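Local atomic coordinates of tyrosine recombinase XerH (Helicobacter pylori, PDB entry 5JK0), a protein that cuts and rejoins DNA as a site-specific tyrosine recombinase, takes part in chromosome segregation and may contribute to chromosome decatenation. Residues E112-S115 / V116-G120; I296-A300 / G301-E305. All coordinates share one frame; numbering follows the deposited sequence.

In the fold
Both contacts lie at the C-terminal end of a helix, but in different domains of the recombinase. Contact 1 (112-120) ends helix 107-117 in the core-binding domain; contact 2 (296-305) carries helix 286-300 into the loop before helix 309-324 of the catalytic domain. Their centres are 35 Å apart and their nearest atoms about 16 Å, so neither touches the other. Each meets the second subunit and lies near the bound DNA, with nearest atoms about 5 Å away for contact 1 and about 3 Å for contact 2. Only contact 2 approaches the predicted active site: the side chain of Ile297 is about 10 Å from that of His310 and about 11 Å from that of Arg313.

Contact 1: residues E112-S115 / V116-G120; sequences EFLS and VYTGG
Phe113 and Tyr117, one helical turn apart, make the tight side of this contact. Phe113 CG stands anti to the backbone N (chi1 161°), which brings CE1 over one face of the Tyr117 ring, 3.5 Å from Tyr117 CG and offset toward the rim. The ring planes are inclined at 37°. Helix 74-93 provides Phe83 and Tyr86 against Phe113, and Glu85 bonds to the hydroxyl of Tyr117.

Round the helix the contact is more polar, though Val116 packs on Leu46 of the second subunit. Glu112 O accepts from Val116 N at 3.2 Å and from Ser115 OG at 2.7 Å, both donors on the same face of its plane; serine is short enough to fold back on its own helix. Glu112 extends off the turn to a salt bridge with Arg25 of the second subunit. Leu114 packs on Leu133 and Tyr129 of helix 123-143.

At the helix end, Thr118 N bonds only weakly to Leu114 O at 3.1 Å, and the threonine hydroxyl is bonded to Lys126. Past Thr118 the contact thins out toward exposed Gly120. The chemistry implies that the aromatic side packs within its own domain, while Glu112 and Ser115, with Val116, face the second subunit.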
loop_
_atom_site.group_PDB
_atom_site.type_symbol
_atom_site.label_atom_id
_atom_site.label_comp_id
_atom_site.label_asym_id
_atom_site.label_seq_id
_atom_site.Cartn_x
_atom_site.Cartn_y
_atom_site.Cartn_z
ATOM N N GLU D 112 -23.847 3.701 -0.110
ATOM C CA GLU D 112 -24.557 4.957 0.107
ATOM C C GLU D 112 -24.896 5.147 1.581
ATOM O O GLU D 112 -24.818 6.258 2.105
ATOM C CB GLU D 112 -25.831 5.011 -0.742
ATOM C CG GLU D 112 -25.571 5.085 -2.239
ATOM C CD GLU D 112 -26.843 5.258 -3.048
ATOM O OE1 GLU D 112 -27.941 5.226 -2.454
ATOM O OE2 GLU D 112 -26.742 5.430 -4.281
ATOM N N PHE D 113 -25.271 4.058 2.245
ATOM C CA PHE D 113 -25.544 4.089 3.678
ATOM C C PHE D 113 -24.309 4.521 4.458
ATOM O O PHE D 113 -24.400 5.323 5.386
ATOM C CB PHE D 113 -26.021 2.719 4.168
ATOM C CG PHE D 113 -25.887 2.526 5.656
ATOM C CD1 PHE D 113 -26.735 3.179 6.534
ATOM C CD2 PHE D 113 -24.914 1.684 6.173
ATOM C CE1 PHE D 113 -26.612 3.002 7.902
ATOM C CE2 PHE D 113 -24.786 1.502 7.539
ATOM C CZ PHE D 113 -25.637 2.162 8.404
ATOM N N LEU D 114 -23.155 3.984 4.074
ATOM C CA LEU D 114 -21.896 4.304 4.737
ATOM C C LEU D 114 -21.526 5.776 4.581
ATOM O O LEU D 114 -21.109 6.421 5.541
ATOM C CB LEU D 114 -20.767 3.425 4.196
ATOM C CG LEU D 114 -20.766 1.962 4.640
ATOM C CD1 LEU D 114 -19.634 1.200 3.966
ATOM C CD2 LEU D 114 -20.652 1.865 6.154
ATOM N N SER D 115 -21.681 6.304 3.371
ATOM C CA SER D 115 -21.328 7.693 3.094
ATOM C C SER D 115 -22.156 8.667 3.928
ATOM O O SER D 115 -21.641 9.672 4.417
ATOM C CB SER D 115 -21.504 8.000 1.606
ATOM O OG SER D 115 -22.864 7.878 1.223
ATOM N N VAL D 116 -23.439 8.363 4.087
ATOM C CA VAL D 116 -24.343 9.233 4.832
ATOM C C VAL D 116 -24.140 9.130 6.343
ATOM O O VAL D 116 -23.985 10.143 7.025
ATOM C CB VAL D 116 -25.817 8.913 4.505
ATOM C CG1 VAL D 116 -26.751 9.666 5.444
ATOM C CG2 VAL D 116 -26.127 9.249 3.051
ATOM N N TYR D 117 -24.129 7.904 6.858
ATOM C CA TYR D 117 -24.136 7.681 8.302
ATOM C C TYR D 117 -22.755 7.736 8.959
ATOM O O TYR D 117 -22.646 7.615 10.179
ATOM C CB TYR D 117 -24.798 6.337 8.613
ATOM C CG TYR D 117 -26.307 6.408 8.708
ATOM C CD1 TYR D 117 -27.092 6.508 7.565
ATOM C CD2 TYR D 117 -26.945 6.374 9.941
ATOM C CE1 TYR D 117 -28.472 6.574 7.651
ATOM C CE2 TYR D 117 -28.323 6.438 10.037
ATOM C CZ TYR D 117 -29.082 6.538 8.890
ATOM O OH TYR D 117 -30.455 6.603 8.981
ATOM N N THR D 118 -21.705 7.919 8.164
ATOM C CA THR D 118 -20.359 8.035 8.720
ATOM C C THR D 118 -19.757 9.407 8.447
ATOM O O THR D 118 -18.567 9.626 8.672
ATOM C CB THR D 118 -19.410 6.963 8.157
ATOM O OG1 THR D 118 -19.273 7.142 6.742
ATOM C CG2 THR D 118 -19.942 5.567 8.448
ATOM N N GLY D 119 -20.582 10.326 7.959
ATOM C CA GLY D 119 -20.132 11.678 7.684
ATOM C C GLY D 119 -19.720 12.409 8.946
ATOM O O GLY D 119 -20.531 12.616 9.848
ATOM N N GLY D 120 -18.449 12.791 9.015
ATOM C CA GLY D 120 -17.934 13.520 10.160
ATOM C C GLY D 120 -17.302 12.623 11.206
ATOM O O GLY D 120 -16.760 13.106 12.200
#

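Contact 2: residues I296-A300 / G301-E305; sequences IINFA and GLRRE
The backbone leaves the helix at Gly301, whose positive phi (69°) turns the chain so that Leu302 N reaches back to Ile297 O at 3.0 Å in a nearly straight bond (174°), while Gly301 N makes a weaker one to Asn298 O. Glycine suits the positive phi, a conformation that crowds other residues against the carbonyl oxygen before them.

On the apolar side of the turn, Ile297 sends CG2, anti to its backbone N, against Leu302, 3.4 Å from Leu302 C and 3.9 Å from Leu302 CB. Leu302 CG lies 4.0 Å from Ala300 CB. Ile297 and Ala300 pack as well on helix 178-190, at Phe184 and Ser187.

The polar contact joins Asn298 to Arg303. The extended arginine chain slants across the end of the amide, so that Asn298 OD1 meets CB and CD as well as NH1. Arg303 NH1 gives a 3.2 Å bond to Asn298 OD1, on a lone pair in the amide plane and at the edge of the guanidinium, though the two planes are 53° apart. Glu294 takes the same NH1 in a salt bridge, which probably helps fix the arginine. Arg304 NE bonds to Leu302 O at 2.9 Å, and its NH2 pairs with Glu180.

This is a Schellman motif with a hydrophobic contact between Ile297 and Leu302 across it, closing helix 286-300 in the catalytic domain of a tyrosine recombinase.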
loop_
_atom_site.group_PDB
_atom_site.type_symbol
_atom_site.label_atom_id
_atom_site.label_comp_id
_atom_site.label_asym_id
_atom_site.label_seq_id
_atom_site.Cartn_x
_atom_site.Cartn_y
_atom_site.Cartn_z
ATOM N N ILE D 296 -5.045 13.754 37.363
ATOM C CA ILE D 296 -3.666 13.904 37.816
ATOM C C ILE D 296 -2.793 14.473 36.701
ATOM O O ILE D 296 -1.892 15.276 36.947
ATOM C CB ILE D 296 -3.084 12.560 38.297
ATOM C CG1 ILE D 296 -3.921 12.000 39.448
ATOM C CG2 ILE D 296 -1.638 12.722 38.735
ATOM C CD1 ILE D 296 -3.370 10.722 40.033
ATOM N N ILE D 297 -3.076 14.055 35.472
ATOM C CA ILE D 297 -2.345 14.532 34.303
ATOM C C ILE D 297 -2.523 16.037 34.111
ATOM O O ILE D 297 -1.554 16.757 33.867
ATOM C CB ILE D 297 -2.794 13.788 33.031
ATOM C CG1 ILE D 297 -2.389 12.316 33.114
ATOM C CG2 ILE D 297 -2.193 14.426 31.791
ATOM C CD1 ILE D 297 -2.782 11.504 31.908
ATOM N N ASN D 298 -3.761 16.508 34.233
ATOM C CA ASN D 298 -4.050 17.934 34.127
ATOM C C ASN D 298 -3.366 18.726 35.233
ATOM O O ASN D 298 -2.875 19.831 35.008
ATOM C CB ASN D 298 -5.560 18.184 34.167
ATOM C CG ASN D 298 -6.272 17.650 32.941
ATOM O OD1 ASN D 298 -5.667 17.469 31.885
ATOM N ND2 ASN D 298 -7.569 17.400 33.073
ATOM N N PHE D 299 -3.338 18.147 36.429
ATOM C CA PHE D 299 -2.708 18.779 37.581
ATOM C C PHE D 299 -1.202 18.917 37.383
ATOM O O PHE D 299 -0.576 19.829 37.921
ATOM C CB PHE D 299 -3.006 17.977 38.852
ATOM C CG PHE D 299 -2.369 18.542 40.089
ATOM C CD1 PHE D 299 -2.937 19.620 40.747
ATOM C CD2 PHE D 299 -1.206 17.988 40.601
ATOM C CE1 PHE D 299 -2.355 20.141 41.886
ATOM C CE2 PHE D 299 -0.619 18.503 41.740
ATOM C CZ PHE D 299 -1.195 19.581 42.384
ATOM N N ALA D 300 -0.629 18.005 36.604
ATOM C CA ALA D 300 0.804 18.017 36.330
ATOM C C ALA D 300 1.120 18.824 35.077
ATOM O O ALA D 300 2.285 19.054 34.753
ATOM C CB ALA D 300 1.328 16.597 36.191
ATOM N N GLY D 301 0.076 19.251 34.373
ATOM C CA GLY D 301 0.239 20.013 33.150
ATOM C C GLY D 301 0.807 19.174 32.021
ATOM O O GLY D 301 1.581 19.664 31.199
ATOM N N LEU D 302 0.416 17.904 31.981
ATOM C CA LEU D 302 0.910 16.981 30.966
ATOM C C LEU D 302 -0.191 16.579 29.989
ATOM O O LEU D 302 -0.069 15.577 29.284
ATOM C CB LEU D 302 1.504 15.734 31.625
ATOM C CG LEU D 302 2.724 15.938 32.526
ATOM C CD1 LEU D 302 3.114 14.634 33.204
ATOM C CD2 LEU D 302 3.891 16.496 31.727
ATOM N N ARG D 303 -1.264 17.365 29.957
ATOM C CA ARG D 303 -2.417 17.078 29.107
ATOM C C ARG D 303 -2.040 17.019 27.630
ATOM O O ARG D 303 -1.346 17.898 27.122
ATOM C CB ARG D 303 -3.510 18.126 29.324
ATOM C CG ARG D 303 -4.752 17.903 28.482
ATOM C CD ARG D 303 -5.857 18.879 28.848
ATOM N NE ARG D 303 -7.082 18.611 28.102
ATOM C CZ ARG D 303 -7.991 17.709 28.459
ATOM N NH1 ARG D 303 -7.815 16.981 29.554
ATOM N NH2 ARG D 303 -9.076 17.531 27.718
ATOM N N ARG D 304 -2.502 15.977 26.946
ATOM C CA ARG D 304 -2.176 15.786 25.538
ATOM C C ARG D 304 -3.246 14.980 24.802
ATOM O O ARG D 304 -4.404 14.950 25.217
ATOM C CB ARG D 304 -0.811 15.109 25.401
ATOM C CG ARG D 304 -0.626 13.889 26.285
ATOM C CD ARG D 304 0.848 13.562 26.444
ATOM N NE ARG D 304 1.570 14.645 27.106
ATOM C CZ ARG D 304 2.894 14.711 27.209
ATOM N NH1 ARG D 304 3.650 13.756 26.686
ATOM N NH2 ARG D 304 3.463 15.734 27.831
ATOM N N GLU D 305 -2.845 14.331 23.713
ATOM C CA GLU D 305 -3.779 13.635 22.827
ATOM C C GLU D 305 -4.538 12.520 23.537
ATOM O O GLU D 305 -5.734 12.328 23.315
ATOM C CB GLU D 305 -3.035 13.063 21.620
ATOM C CG GLU D 305 -1.972 13.984 21.059
ATOM C CD GLU D 305 -0.584 13.665 21.587
ATOM O OE1 GLU D 305 -0.011 14.507 22.310
ATOM O OE2 GLU D 305 -0.064 12.574 21.269
#